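Local coordinates for protein pyruvate carboxylase n-terminal domain (Aquifex aeolicus, PDB 1ULZ) that forms the biotin carboxylase subunit of a pyruvate carboxylase and has the ATP-grasp architecture of that family, at residues L84-E89 and M288-Q293; I77-G82 and I99-P104; W106-L111 and I265-A270. The protein carries 1 engineered substitution. One frame throughout, in Å; residues are numbered along the deposited sequence.

Contact 1: L84-E89 and M288-Q293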
loop_
_atom_site.group_PDB
_atom_site.type_symbol
_atom_site.label_atom_id
_atom_site.label_comp_id
_atom_site.label_asym_id
_atom_site.label_seq_id
_atom_site.Cartn_x
_atom_site.Cartn_y
_atom_site.Cartn_z
ATOM N N LEU A 84 13.780 -25.639 -0.105
ATOM C CA LEU A 84 15.160 -25.737 -0.591
ATOM C C LEU A 84 15.926 -24.414 -0.575
ATOM O O LEU A 84 17.030 -24.339 -1.116
ATOM C CB LEU A 84 15.182 -26.292 -2.017
ATOM C CG LEU A 84 14.539 -27.655 -2.289
ATOM C CD1 LEU A 84 14.585 -27.935 -3.780
ATOM C CD2 LEU A 84 15.267 -28.741 -1.513
ATOM N N ALA A 85 15.351 -23.388 0.054
ATOM C CA ALA A 85 15.966 -22.059 0.109
ATOM C C ALA A 85 17.388 -22.029 0.649
ATOM O O ALA A 85 18.255 -21.355 0.092
ATOM C CB ALA A 85 15.096 -21.115 0.932
ATOM N N GLU A 86 17.626 -22.749 1.737
ATOM C CA GLU A 86 18.947 -22.772 2.338
ATOM C C GLU A 86 19.609 -24.135 2.212
ATOM O O GLU A 86 20.350 -24.557 3.090
ATOM C CB GLU A 86 18.855 -22.347 3.805
ATOM C CG GLU A 86 18.203 -20.976 3.985
ATOM C CD GLU A 86 18.086 -20.565 5.437
ATOM O OE1 GLU A 86 19.090 -20.089 6.003
ATOM O OE2 GLU A 86 16.992 -20.725 6.018
ATOM N N ASN A 87 19.332 -24.810 1.105
ATOM C CA ASN A 87 19.902 -26.122 0.819
ATOM C C ASN A 87 21.133 -25.887 -0.058
ATOM O O ASN A 87 21.014 -25.712 -1.272
ATOM C CB ASN A 87 18.876 -26.973 0.067
ATOM C CG ASN A 87 19.321 -28.407 -0.111
ATOM O OD1 ASN A 87 20.384 -28.679 -0.674
ATOM N ND2 ASN A 87 18.505 -29.340 0.363
ATOM N N ALA A 88 22.314 -25.878 0.558
ATOM C CA ALA A 88 23.555 -25.636 -0.180
ATOM C C ALA A 88 23.733 -26.610 -1.335
ATOM O O ALA A 88 24.248 -26.243 -2.387
ATOM C CB ALA A 88 24.758 -25.706 0.764
ATOM N N GLU A 89 23.290 -27.847 -1.147
ATOM C CA GLU A 89 23.409 -28.866 -2.186
ATOM C C GLU A 89 22.600 -28.501 -3.432
ATOM O O GLU A 89 23.098 -28.584 -4.556
ATOM C CB GLU A 89 22.940 -30.223 -1.643
ATOM C CG GLU A 89 23.236 -31.397 -2.552
ATOM C CD GLU A 89 22.746 -32.728 -1.981
ATOM O OE1 GLU A 89 22.941 -33.762 -2.655
ATOM O OE2 GLU A 89 22.169 -32.743 -0.865
ATOM N N MET A 288 22.403 -16.569 10.860
ATOM C CA MET A 288 22.047 -15.863 9.639
ATOM C C MET A 288 21.245 -16.710 8.665
ATOM O O MET A 288 21.646 -17.823 8.320
ATOM C CB MET A 288 23.316 -15.359 8.943
ATOM C CG MET A 288 23.100 -14.860 7.516
ATOM S SD MET A 288 24.595 -14.112 6.804
ATOM C CE MET A 288 23.915 -12.737 5.888
ATOM N N ASN A 289 20.101 -16.185 8.239
ATOM C CA ASN A 289 19.262 -16.872 7.268
ATOM C C ASN A 289 19.770 -16.389 5.908
ATOM O O ASN A 289 19.741 -15.188 5.612
ATOM C CB ASN A 289 17.785 -16.484 7.427
ATOM C CG ASN A 289 17.259 -16.709 8.837
ATOM O OD1 ASN A 289 17.464 -17.769 9.427
ATOM N ND2 ASN A 289 16.560 -15.712 9.377
ATOM N N THR A 290 20.246 -17.317 5.090
ATOM C CA THR A 290 20.773 -16.968 3.778
ATOM C C THR A 290 19.668 -17.061 2.736
ATOM O O THR A 290 19.748 -17.858 1.798
ATOM C CB THR A 290 21.908 -17.923 3.393
ATOM O OG1 THR A 290 21.420 -19.266 3.428
ATOM C CG2 THR A 290 23.077 -17.784 4.371
ATOM N N ARG A 291 18.647 -16.228 2.901
ATOM C CA ARG A 291 17.490 -16.236 2.013
ATOM C C ARG A 291 16.625 -15.014 2.282
ATOM O O ARG A 291 16.918 -14.224 3.181
ATOM C CB ARG A 291 16.653 -17.477 2.298
ATOM C CG ARG A 291 16.216 -17.559 3.763
ATOM C CD ARG A 291 15.132 -18.603 3.994
ATOM N NE ARG A 291 14.907 -18.872 5.415
ATOM C CZ ARG A 291 14.173 -18.123 6.236
ATOM N NH1 ARG A 291 13.561 -17.029 5.799
ATOM N NH2 ARG A 291 14.058 -18.472 7.510
ATOM N N ILE A 292 15.555 -14.871 1.503
ATOM C CA ILE A 292 14.622 -13.768 1.693
ATOM C C ILE A 292 13.915 -14.049 3.022
ATOM O O ILE A 292 13.704 -15.206 3.394
ATOM C CB ILE A 292 13.569 -13.698 0.541
ATOM C CG1 ILE A 292 12.700 -12.447 0.695
ATOM C CG2 ILE A 292 12.674 -14.934 0.557
ATOM C CD1 ILE A 292 13.465 -11.149 0.596
ATOM N N GLN A 293 13.558 -12.999 3.746
ATOM C CA GLN A 293 12.888 -13.181 5.032
ATOM C C GLN A 293 11.372 -13.091 4.883
ATOM O O GLN A 293 10.867 -12.323 4.062
ATOM C CB GLN A 293 13.349 -12.114 6.023
ATOM C CG GLN A 293 13.087 -12.489 7.463
ATOM C CD GLN A 293 14.232 -13.281 8.060
ATOM O OE1 GLN A 293 14.901 -14.054 7.365
ATOM N NE2 GLN A 293 14.461 -13.100 9.355
HETATM O O HOH W 1 18.916 -18.787 -0.593
#
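The carboxylate of Glu86 reaches across to two consecutive residues, Thr290 and Arg291, and each of its oxygens takes one N-H. Thr290 N donates to Glu86 OE1 over 3.1 Å, and Arg291 NE donates to Glu86 OE2 over 2.9 Å, the second bond being part of a salt bridge. NE alone donates to OE2; Arg291 NH2 stays 4.0 Å from Glu86 OE2. Both N-H groups approach from well above the carboxylate plane, and carboxylate and guanidinium planes are 78° apart. Glu86 CG lies anti to its carbonyl carbon (chi1 -56°), and the extended chain beyond it spans the gap. Beside the ion pair, Ala85 CB rests 4.0 Å from Arg291 CD, and one water donates at 2.7 Å to both Ala85 O and Thr290 O. In the second shell, Arg291 NH1 donates to Ile292 O at 3.0 Å; with the bond at NE this restrains the guanidinium, and Asn289 CB packs on one of its faces. Asn289 ND2 is bound by Gln293 OE1 and Glu274. The contact ties the turn before helix 88-96 to the loop leaving strand 283-289, an outermost strand of the antiparallel sheet, with helix 106-113 packed against Thr290.

Contact 2: I77-G82 and I99-P104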
loop_
_atom_site.group_PDB
_atom_site.type_symbol
_atom_site.label_atom_id
_atom_site.label_comp_id
_atom_site.label_asym_id
_atom_site.label_seq_id
_atom_site.Cartn_x
_atom_site.Cartn_y
_atom_site.Cartn_z
ATOM N N ILE A 77 16.184 -19.937 -10.806
ATOM C CA ILE A 77 15.267 -20.486 -9.824
ATOM C C ILE A 77 15.223 -19.667 -8.539
ATOM O O ILE A 77 16.256 -19.402 -7.917
ATOM C CB ILE A 77 15.649 -21.933 -9.432
ATOM C CG1 ILE A 77 15.407 -22.885 -10.600
ATOM C CG2 ILE A 77 14.845 -22.368 -8.217
ATOM C CD1 ILE A 77 15.769 -24.331 -10.281
ATOM N N HIS A 78 14.020 -19.264 -8.145
ATOM C CA HIS A 78 13.850 -18.524 -6.907
ATOM C C HIS A 78 13.205 -19.473 -5.905
ATOM O O HIS A 78 12.063 -19.892 -6.080
ATOM C CB HIS A 78 12.953 -17.305 -7.107
ATOM C CG HIS A 78 13.105 -16.277 -6.031
ATOM N ND1 HIS A 78 13.164 -16.608 -4.696
ATOM C CD2 HIS A 78 13.243 -14.932 -6.093
ATOM C CE1 HIS A 78 13.336 -15.512 -3.981
ATOM N NE2 HIS A 78 13.387 -14.481 -4.804
ATOM N N PRO A 79 13.930 -19.817 -4.832
ATOM C CA PRO A 79 13.457 -20.724 -3.784
ATOM C C PRO A 79 12.573 -20.107 -2.698
ATOM O O PRO A 79 12.028 -20.832 -1.866
ATOM C CB PRO A 79 14.758 -21.266 -3.209
ATOM C CG PRO A 79 15.614 -20.054 -3.225
ATOM C CD PRO A 79 15.333 -19.435 -4.592
ATOM N N GLY A 80 12.424 -18.785 -2.702
ATOM C CA GLY A 80 11.616 -18.147 -1.674
ATOM C C GLY A 80 12.233 -18.413 -0.308
ATOM O O GLY A 80 13.440 -18.240 -0.131
ATOM N N TYR A 81 11.418 -18.816 0.664
ATOM C CA TYR A 81 11.929 -19.139 1.997
ATOM C C TYR A 81 11.458 -20.543 2.383
ATOM O O TYR A 81 10.423 -21.021 1.905
ATOM C CB TYR A 81 11.491 -18.092 3.040
ATOM C CG TYR A 81 9.999 -17.851 3.168
ATOM C CD1 TYR A 81 9.144 -18.849 3.619
ATOM C CD2 TYR A 81 9.445 -16.614 2.847
ATOM C CE1 TYR A 81 7.784 -18.624 3.750
ATOM C CE2 TYR A 81 8.087 -16.382 2.973
ATOM C CZ TYR A 81 7.263 -17.390 3.423
ATOM O OH TYR A 81 5.907 -17.172 3.527
ATOM N N GLY A 82 12.226 -21.211 3.232
ATOM C CA GLY A 82 11.865 -22.560 3.616
ATOM C C GLY A 82 12.184 -23.510 2.477
ATOM O O GLY A 82 12.798 -23.112 1.488
ATOM N N ILE A 99 21.967 -23.271 -14.188
ATOM C CA ILE A 99 20.802 -22.509 -13.735
ATOM C C ILE A 99 21.190 -21.482 -12.668
ATOM O O ILE A 99 21.943 -21.786 -11.742
ATOM C CB ILE A 99 19.713 -23.457 -13.164
ATOM C CG1 ILE A 99 19.104 -24.282 -14.306
ATOM C CG2 ILE A 99 18.643 -22.662 -12.430
ATOM C CD1 ILE A 99 18.185 -25.398 -13.849
ATOM N N THR A 100 20.684 -20.261 -12.804
ATOM C CA THR A 100 20.993 -19.210 -11.842
ATOM C C THR A 100 20.154 -19.329 -10.576
ATOM O O THR A 100 18.945 -19.089 -10.594
ATOM C CB THR A 100 20.763 -17.806 -12.436
ATOM O OG1 THR A 100 21.662 -17.594 -13.530
ATOM C CG2 THR A 100 21.005 -16.731 -11.379
ATOM N N PHE A 101 20.793 -19.718 -9.479
ATOM C CA PHE A 101 20.090 -19.828 -8.212
ATOM C C PHE A 101 19.990 -18.405 -7.666
ATOM O O PHE A 101 21.004 -17.721 -7.496
ATOM C CB PHE A 101 20.868 -20.739 -7.252
ATOM C CG PHE A 101 20.202 -20.938 -5.912
ATOM C CD1 PHE A 101 20.517 -20.120 -4.834
ATOM C CD2 PHE A 101 19.268 -21.946 -5.729
ATOM C CE1 PHE A 101 19.914 -20.306 -3.597
ATOM C CE2 PHE A 101 18.656 -22.140 -4.492
ATOM C CZ PHE A 101 18.979 -21.321 -3.427
ATOM N N ILE A 102 18.767 -17.946 -7.428
ATOM C CA ILE A 102 18.560 -16.607 -6.903
ATOM C C ILE A 102 18.777 -16.614 -5.394
ATOM O O ILE A 102 17.844 -16.797 -4.616
ATOM C CB ILE A 102 17.145 -16.093 -7.260
ATOM C CG1 ILE A 102 17.013 -16.021 -8.784
ATOM C CG2 ILE A 102 16.898 -14.716 -6.643
ATOM C CD1 ILE A 102 15.667 -15.536 -9.274
ATOM N N GLY A 103 20.037 -16.435 -5.003
ATOM C CA GLY A 103 20.419 -16.421 -3.603
ATOM C C GLY A 103 21.932 -16.333 -3.494
ATOM O O GLY A 103 22.615 -16.155 -4.502
ATOM N N PRO A 104 22.494 -16.445 -2.284
ATOM C CA PRO A 104 23.949 -16.367 -2.129
ATOM C C PRO A 104 24.666 -17.580 -2.731
ATOM O O PRO A 104 24.024 -18.516 -3.203
ATOM C CB PRO A 104 24.127 -16.264 -0.615
ATOM C CG PRO A 104 22.963 -17.052 -0.090
ATOM C CD PRO A 104 21.824 -16.611 -0.983
#
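Ile77 and Ile99 share the same first torsion, chi1 -69°, with CG2 anti to the backbone N and CG1 beside it; on that footing Ile77 CG1 meets Ile99 CG2 at 3.7 Å. In Phe101, CG is also anti to the backbone N, which carries the ring out toward Pro79. The two segments belong to a beta-alpha-beta unit, strand 76-78, helix 88-96 and strand 100-101, at one end of the parallel five-stranded sheet of the Rossmann-like N-terminal region. The parallel pairing is documented by two backbone bonds from one residue: Ile77 N donates to Thr100 O over 2.9 Å, and Ile77 O accepts from Ile102 N over 2.9 Å with an N-H...O angle of 170°. Ile77 thus straddles Phe101, its bridge partner, and both side chains fall on the same sheet face, where helix 88-96 packs on them through Phe90.

Past the paired residues the chains remain in touch through side chains. Pro79 crosses Phe101 at about a right angle, its CG 3.6 Å from Phe101 CZ, with CD over a face of the ring. Ile102 crosses His78 at a similar angle, and helix 307-315 meets Ile102 through Gln311 and Ile312. The imidazole is gripped at both nitrogens: Gly80 N donates to His78 ND1 at 3.0 Å, near the ring plane, and Gln311 bonds to NE2. These two bonds fix the ring's rotation and present a face to Ile102. The resulting CH-pi contact places Ile102 CG2 at 4.0 Å from the centroid of the His78 ring, 26° off its normal, displaced toward the rim so that its nearest ring atom is His78 CD2.

Contact 3: W106-L111 and I265-A270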
loop_
_atom_site.group_PDB
_atom_site.type_symbol
_atom_site.label_atom_id
_atom_site.label_comp_id
_atom_site.label_asym_id
_atom_site.label_seq_id
_atom_site.Cartn_x
_atom_site.Cartn_y
_atom_site.Cartn_z
ATOM N N TRP A 106 26.520 -21.081 -3.055
ATOM C CA TRP A 106 26.265 -22.307 -2.307
ATOM C C TRP A 106 27.279 -22.556 -1.194
ATOM O O TRP A 106 26.946 -23.165 -0.173
ATOM C CB TRP A 106 26.193 -23.526 -3.238
ATOM C CG TRP A 106 27.495 -23.956 -3.855
ATOM C CD1 TRP A 106 27.989 -23.586 -5.070
ATOM C CD2 TRP A 106 28.453 -24.863 -3.291
ATOM N NE1 TRP A 106 29.191 -24.206 -5.300
ATOM C CE2 TRP A 106 29.499 -24.997 -4.224
ATOM C CE3 TRP A 106 28.524 -25.573 -2.090
ATOM C CZ2 TRP A 106 30.608 -25.814 -3.994
ATOM C CZ3 TRP A 106 29.627 -26.385 -1.860
ATOM C CH2 TRP A 106 30.654 -26.498 -2.808
ATOM N N LYS A 107 28.509 -22.081 -1.373
ATOM C CA LYS A 107 29.523 -22.264 -0.340
ATOM C C LYS A 107 29.158 -21.429 0.876
ATOM O O LYS A 107 29.364 -21.853 2.014
ATOM C CB LYS A 107 30.909 -21.864 -0.855
ATOM C CG LYS A 107 31.541 -22.906 -1.762
ATOM C CD LYS A 107 32.846 -22.409 -2.374
ATOM C CE LYS A 107 33.563 -23.529 -3.125
ATOM N NZ LYS A 107 34.778 -23.017 -3.840
ATOM N N VAL A 108 28.607 -20.245 0.627
ATOM C CA VAL A 108 28.200 -19.342 1.698
ATOM C C VAL A 108 27.009 -19.923 2.439
ATOM O O VAL A 108 26.913 -19.811 3.661
ATOM C CB VAL A 108 27.821 -17.945 1.145
ATOM C CG1 VAL A 108 27.266 -17.063 2.261
ATOM C CG2 VAL A 108 29.048 -17.294 0.521
ATOM N N ILE A 109 26.102 -20.549 1.696
ATOM C CA ILE A 109 24.926 -21.168 2.293
ATOM C C ILE A 109 25.386 -22.332 3.161
ATOM O O ILE A 109 24.827 -22.593 4.232
ATOM C CB ILE A 109 23.962 -21.705 1.221
ATOM C CG1 ILE A 109 23.370 -20.543 0.421
ATOM C CG2 ILE A 109 22.859 -22.511 1.881
ATOM C CD1 ILE A 109 22.440 -20.987 -0.708
ATOM N N GLU A 110 26.412 -23.033 2.690
ATOM C CA GLU A 110 26.958 -24.164 3.429
ATOM C C GLU A 110 27.570 -23.666 4.733
ATOM O O GLU A 110 27.235 -24.147 5.805
ATOM C CB GLU A 110 28.043 -24.864 2.609
ATOM C CG GLU A 110 28.060 -26.362 2.794
ATOM C CD GLU A 110 29.447 -26.950 2.683
ATOM O OE1 GLU A 110 30.220 -26.489 1.817
ATOM O OE2 GLU A 110 29.762 -27.884 3.456
ATOM N N LEU A 111 28.463 -22.689 4.626
ATOM C CA LEU A 111 29.147 -22.109 5.782
ATOM C C LEU A 111 28.176 -21.664 6.865
ATOM O O LEU A 111 28.317 -22.015 8.041
ATOM C CB LEU A 111 29.972 -20.893 5.338
ATOM C CG LEU A 111 31.115 -20.356 6.219
ATOM C CD1 LEU A 111 31.397 -18.917 5.818
ATOM C CD2 LEU A 111 30.754 -20.413 7.693
ATOM N N ILE A 265 32.779 -12.585 4.001
ATOM C CA ILE A 265 32.475 -13.966 3.622
ATOM C C ILE A 265 31.995 -14.086 2.178
ATOM O O ILE A 265 31.578 -15.158 1.747
ATOM C CB ILE A 265 31.406 -14.595 4.540
ATOM C CG1 ILE A 265 30.127 -13.762 4.504
ATOM C CG2 ILE A 265 31.932 -14.691 5.974
ATOM C CD1 ILE A 265 29.062 -14.295 5.434
ATOM N N GLY A 266 32.052 -12.985 1.433
ATOM C CA GLY A 266 31.621 -13.017 0.044
ATOM C C GLY A 266 30.119 -13.171 -0.159
ATOM O O GLY A 266 29.670 -13.730 -1.160
ATOM N N TYR A 267 29.331 -12.665 0.782
ATOM C CA TYR A 267 27.884 -12.775 0.683
ATOM C C TYR A 267 27.270 -11.816 -0.327
ATOM O O TYR A 267 27.639 -10.647 -0.387
ATOM C CB TYR A 267 27.238 -12.528 2.054
ATOM C CG TYR A 267 25.806 -13.029 2.157
ATOM C CD1 TYR A 267 24.741 -12.281 1.661
ATOM C CD2 TYR A 267 25.530 -14.281 2.689
ATOM C CE1 TYR A 267 23.445 -12.775 1.689
ATOM C CE2 TYR A 267 24.247 -14.780 2.720
ATOM C CZ TYR A 267 23.207 -14.025 2.217
ATOM O OH TYR A 267 21.929 -14.538 2.233
ATOM N N TYR A 268 26.353 -12.323 -1.140
ATOM C CA TYR A 268 25.638 -11.471 -2.081
ATOM C C TYR A 268 24.168 -11.875 -2.137
ATOM O O TYR A 268 23.801 -12.972 -1.718
ATOM C CB TYR A 268 26.286 -11.459 -3.474
ATOM C CG TYR A 268 26.541 -12.788 -4.133
ATOM C CD1 TYR A 268 25.495 -13.574 -4.604
ATOM C CD2 TYR A 268 27.840 -13.226 -4.354
ATOM C CE1 TYR A 268 25.737 -14.757 -5.284
ATOM C CE2 TYR A 268 28.092 -14.404 -5.035
ATOM C CZ TYR A 268 27.040 -15.165 -5.498
ATOM O OH TYR A 268 27.295 -16.331 -6.185
ATOM N N ASN A 269 23.339 -10.965 -2.633
ATOM C CA ASN A 269 21.895 -11.135 -2.720
ATOM C C ASN A 269 21.331 -10.878 -1.321
ATOM O O ASN A 269 22.024 -10.313 -0.477
ATOM C CB ASN A 269 21.500 -12.530 -3.224
ATOM C CG ASN A 269 20.192 -12.507 -4.025
ATOM O OD1 ASN A 269 19.129 -12.161 -3.496
ATOM N ND2 ASN A 269 20.271 -12.859 -5.306
ATOM N N ALA A 270 20.089 -11.290 -1.071
ATOM C CA ALA A 270 19.444 -11.043 0.221
ATOM C C ALA A 270 19.814 -11.983 1.366
ATOM O O ALA A 270 20.000 -13.185 1.174
ATOM C CB ALA A 270 17.924 -11.026 0.045
#
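Apolar packing without a hydrogen bond joins helix 106-113 to the turn that leads from helix 248-264 into strand 269-277, with Val108 as the main contact residue on the helix side. The two methyls of Val108 divide the work. CG1, anti to the backbone N (chi1 174°), meets the ring of Tyr267, closing to 3.3 Å from Tyr267 CD2 and 3.8 Å from Tyr267 CE2, while CG2 lies against the backbone, 3.5 Å from Ile265 O. One turn further along, Leu111 CD1 touches Ile265 CG2 more loosely, at 4.3 Å. The turn is a Schellman motif: the N-H groups of Tyr267 and Gly266 bond back to carbonyls of the last turn of helix 248-264, ending it with Gly266 in the C-prime place at positive phi. Ile265 and Tyr267, which flank Gly266 in the chain, both reach helix 106-113, and from there the chain passes on to the antiparallel sheet of the ATP-grasp region. Tyr267 is held at its far end, where OH donates to Ala270 O over 2.6 Å, a bond that restrains the ring beside Val108. Helix 115-124 flanks the packing, its Val121 touching both Leu111 and Ile265.

How the contacts relate
Contact 2 is internal to the N-terminal parallel sheet, whereas contacts 1 and 3 join that region to the antiparallel sheet through the loops that leave strand 283-289 and enter strand 269-277, neighbours in that sheet. Helix 88-96, which connects the strands of contact 2, begins within 84-89 of contact 1. Centres of contacts 1 and 2 are 8 Å apart, and Ala85 CB lies 3.5 Å from Gly80 O. Contacts 1 and 3, with centres 9 Å apart, meet where Tyr267 OH comes to 3.1 Å from Thr290 CA and Ile109 CG2 to 3.5 Å from Glu86 O. Contacts 2 and 3 are 12 Å apart between centres; Pro104 bridges them, its CG 3.6 Å from Tyr267 OH.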